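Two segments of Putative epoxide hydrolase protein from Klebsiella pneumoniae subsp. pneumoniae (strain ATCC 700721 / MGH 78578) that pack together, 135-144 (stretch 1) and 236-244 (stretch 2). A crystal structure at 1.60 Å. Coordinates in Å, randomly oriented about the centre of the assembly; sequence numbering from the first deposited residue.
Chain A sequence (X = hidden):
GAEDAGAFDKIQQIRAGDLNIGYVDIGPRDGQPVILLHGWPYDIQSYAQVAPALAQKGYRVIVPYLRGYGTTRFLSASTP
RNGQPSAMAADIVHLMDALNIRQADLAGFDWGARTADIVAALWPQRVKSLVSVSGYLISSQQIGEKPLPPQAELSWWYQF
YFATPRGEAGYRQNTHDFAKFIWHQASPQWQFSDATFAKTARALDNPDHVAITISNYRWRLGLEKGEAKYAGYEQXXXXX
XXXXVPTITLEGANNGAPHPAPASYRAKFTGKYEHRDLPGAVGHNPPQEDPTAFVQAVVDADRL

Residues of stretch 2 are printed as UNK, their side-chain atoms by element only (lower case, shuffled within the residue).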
# COMPACT_ATOMS: atom_id res chain seq x y z
N GLY A 135 3.20 9.69 5.25
CA GLY A 135 4.53 9.83 5.78
C GLY A 135 5.28 8.51 5.92
O GLY A 135 5.38 7.74 5.00
N TYR A 136 5.93 8.37 7.07
CA TYR A 136 6.85 7.25 7.30
C TYR A 136 6.03 6.21 8.04
O TYR A 136 5.68 6.38 9.23
CB TYR A 136 8.03 7.70 8.16
CG TYR A 136 9.09 6.63 8.40
CD1 TYR A 136 10.15 6.46 7.50
CD2 TYR A 136 9.07 5.87 9.55
CE1 TYR A 136 11.14 5.53 7.73
CE2 TYR A 136 10.09 4.94 9.81
CZ TYR A 136 11.11 4.78 8.91
OH TYR A 136 12.07 3.82 9.17
N LEU A 137 5.76 5.08 7.39
CA LEU A 137 4.86 4.06 7.92
C LEU A 137 5.56 2.75 8.31
O LEU A 137 4.87 1.82 8.65
CB LEU A 137 3.75 3.77 6.95
CG LEU A 137 2.80 4.94 6.68
CD1 LEU A 137 1.57 4.51 5.94
CD2 LEU A 137 2.43 5.63 7.96
N ILE A 138 6.88 2.74 8.36
CA ILE A 138 7.61 1.63 8.85
C ILE A 138 7.48 1.63 10.39
O ILE A 138 7.76 2.67 11.03
CB ILE A 138 9.09 1.74 8.46
CG1 ILE A 138 9.24 1.54 6.94
CG2 ILE A 138 9.93 0.66 9.17
CD1 ILE A 138 10.58 1.88 6.39
N SER A 139 7.24 0.46 10.97
CA SER A 139 7.27 0.37 12.41
C SER A 139 7.74 -1.03 12.77
O SER A 139 8.41 -1.72 11.99
CB SER A 139 5.87 0.63 12.95
OG SER A 139 5.90 0.84 14.37
N SER A 140 7.49 -1.45 14.02
CA SER A 140 8.05 -2.69 14.50
C SER A 140 7.03 -3.34 15.44
O SER A 140 6.10 -2.66 15.88
CB SER A 140 9.32 -2.46 15.31
OG SER A 140 9.08 -1.79 16.55
N GLN A 141 7.23 -4.60 15.75
CA GLN A 141 6.35 -5.30 16.70
C GLN A 141 6.49 -4.70 18.08
O GLN A 141 5.51 -4.56 18.81
CB GLN A 141 6.63 -6.81 16.71
CG GLN A 141 6.30 -7.43 15.37
CD GLN A 141 6.35 -8.91 15.41
OE1 GLN A 141 7.40 -9.51 15.71
NE2 GLN A 141 5.23 -9.55 15.16
N GLN A 142 7.69 -4.32 18.46
CA GLN A 142 7.91 -3.76 19.77
C GLN A 142 7.10 -2.46 19.95
O GLN A 142 6.49 -2.20 21.00
CB GLN A 142 9.43 -3.61 19.97
CG GLN A 142 9.74 -3.05 21.32
CD GLN A 142 10.86 -2.08 21.22
OE1 GLN A 142 10.64 -0.85 20.88
NE2 GLN A 142 12.04 -2.56 21.53
N ILE A 143 7.08 -1.63 18.92
CA ILE A 143 6.25 -0.43 18.95
C ILE A 143 4.77 -0.77 18.91
O ILE A 143 3.97 -0.17 19.64
CB ILE A 143 6.63 0.59 17.85
CG1 ILE A 143 8.07 1.12 18.09
CG2 ILE A 143 5.58 1.66 17.72
CD1 ILE A 143 8.72 1.71 16.83
N GLY A 144 4.38 -1.74 18.06
CA GLY A 144 3.00 -2.10 17.91
C GLY A 144 2.33 -2.67 19.17
O GLY A 144 1.13 -2.59 19.29
N UNK A 236 16.31 -5.02 10.60
CA UNK A 236 16.78 -3.78 10.06
C UNK A 236 15.65 -2.69 10.21
O UNK A 236 15.93 -1.55 10.57
n UNK A 236 18.99 -4.06 6.09
c UNK A 236 18.50 -4.65 8.48
c UNK A 236 19.04 -4.23 4.75
n UNK A 236 18.86 -5.46 4.20
n UNK A 236 19.25 -3.19 3.93
c UNK A 236 18.75 -5.13 7.05
c UNK A 236 17.20 -3.90 8.60
N UNK A 237 14.41 -3.11 9.98
CA UNK A 237 13.29 -2.15 9.98
C UNK A 237 12.97 -1.70 11.38
O UNK A 237 12.53 -0.59 11.59
c UNK A 237 11.06 -3.82 7.29
c UNK A 237 12.25 -3.01 7.80
c UNK A 237 12.35 -1.65 7.03
c UNK A 237 12.07 -2.77 9.30
N UNK A 238 13.25 -2.53 12.37
CA UNK A 238 12.93 -2.17 13.75
C UNK A 238 13.76 -1.01 14.25
O UNK A 238 13.35 -0.32 15.21
c UNK A 238 13.10 -3.39 14.66
N UNK A 239 14.89 -0.75 13.60
CA UNK A 239 15.69 0.45 13.90
C UNK A 239 15.09 1.75 13.36
O UNK A 239 15.65 2.81 13.58
c UNK A 239 17.10 0.28 13.40
N UNK A 240 14.00 1.64 12.59
CA UNK A 240 13.37 2.77 11.94
C UNK A 240 14.37 3.52 11.07
O UNK A 240 14.60 4.71 11.27
c UNK A 240 10.71 2.12 13.25
c UNK A 240 11.72 2.99 13.93
c UNK A 240 11.06 4.07 14.81
c UNK A 240 12.66 3.68 12.91
N UNK A 241 14.95 2.84 10.09
CA UNK A 241 15.93 3.47 9.24
C UNK A 241 15.35 4.62 8.42
O UNK A 241 14.24 4.52 7.93
c UNK A 241 16.36 2.33 8.33
c UNK A 241 15.16 1.48 8.25
c UNK A 241 14.64 1.48 9.64
N UNK A 242 16.10 5.67 8.19
CA UNK A 242 15.56 6.75 7.39
C UNK A 242 15.57 6.43 5.91
O UNK A 242 16.25 5.49 5.48
c UNK A 242 17.84 7.20 7.97
c UNK A 242 16.55 7.88 7.67
c UNK A 242 17.41 6.02 8.80
N UNK A 243 14.72 7.13 5.17
CA UNK A 243 14.66 6.97 3.71
C UNK A 243 15.49 8.07 3.11
O UNK A 243 15.28 9.29 3.36
c UNK A 243 13.11 7.19 1.78
c UNK A 243 11.09 5.65 3.73
c UNK A 243 12.57 5.66 3.70
c UNK A 243 13.20 7.01 3.28
N UNK A 244 16.41 7.69 2.24
CA UNK A 244 17.39 8.59 1.69
C UNK A 244 17.03 9.14 0.29
O UNK A 244 17.68 10.04 -0.23
c UNK A 244 18.78 7.88 1.56
c UNK A 244 19.26 7.38 2.89
o UNK A 244 18.70 6.81 0.60
O HOH W 1 11.44 -0.84 17.26

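Position 236 carries seven side-chain atoms: a chain of three carbons, a nitrogen, then a carbon bearing two more nitrogens. None of them touches stretch 1. That guanidinium pattern is unique to arginine. Arg236 lies on a helix that begins earlier in the chain, and its side chain stays out of reach of stretch 1.

At 237 there are four carbons and no heteroatom, forked at the second carbon, and one fork carbon packs on Ile138 CG2, so this is leucine. The CA-to-CB bond of Leu237 points toward stretch 1, and Leu237 CD2 lies 4.0 Å from Ile138 CG2, a plain apolar contact. The backbone contributes too, since Leu237 O is 3.8 Å from the same Ile138 CG2.

Position 238 has one side-chain carbon, set against Ser140 CB; a lone carbon identifies alanine. Ala238 CB sits 3.9 Å from Ser140 CB, and Ala238 CA is equally close to that CB at 3.9 Å. The backbones run near each other here, with 5.0 Å between Ser140 CA and Ala238 CA. A water joins them: its oxygen lies 2.6 Å from Ser140 OG and donates to Ala238 O at 2.8 Å.

Position 239 also has a single carbon, its CA-to-CB bond points away, and CB makes no contact with stretch 1; this is again alanine. Ala239 N makes a weak bond of 3.3 Å to Arg236 O.

At 240, four carbons fork at the second; one fork carbon meets Ile138 O and Ser139 CA, the other Ile143 CD1, and CB faces Tyr136 CE2. The pattern gives another leucine. Phi is positive (55°), so the chain leaves helical geometry here, although Leu240 N still donates to Leu237 O at 2.9 Å. The side chain spans several partners: Leu240 CD2 is 3.7 Å from Ile138 O and 3.9 Å from Ser139 CA, Leu240 CD1 is 3.9 Å from Ile143 CD1, and Leu240 CB is 4.2 Å from Tyr136 CE2.

Position 241 shows three carbons closing a ring onto the backbone nitrogen, with the ring carbon bonded to that nitrogen near Tyr136 OH; this is proline. Pro241 CD lies 3.5 Å from Tyr136 OH, and the same hydroxyl donates a hydrogen bond to Pro241 O at 2.6 Å. Pro241 N, 3.2 Å from Tyr136 OH, has no hydrogen to share.

The same three-carbon ring recurs at 242, without contact to stretch 1: a second proline. The CA-to-CB bond of Pro242 points away.

Four carbons at 243 fork at the first, one arm two carbons long, and the far carbon of that arm reaches Tyr136 CD1: isoleucine. Ile243 CD1 lies 4.0 Å from Tyr136 CD1.

At 244 one carbon bears an oxygen and another carbon, all out of reach of stretch 1, as in threonine.

The contact, burying 430 Å² in total, therefore combines apolar packing with one direct hydrogen bond. Tyr136 directs its hydroxyl to Pro241 O, which lies near the ring plane at the edge, while Leu240 and Ile243 pack against the ring. Ile138 and Ile143 extend the apolar surface. Ser140 caps its own helix by accepting from Ile143 N, 3.1 Å from Ser140 OG at an angle of 166°, while the same OG holds the bridging water.

Stretch 2 236-244: RLAALPPIT
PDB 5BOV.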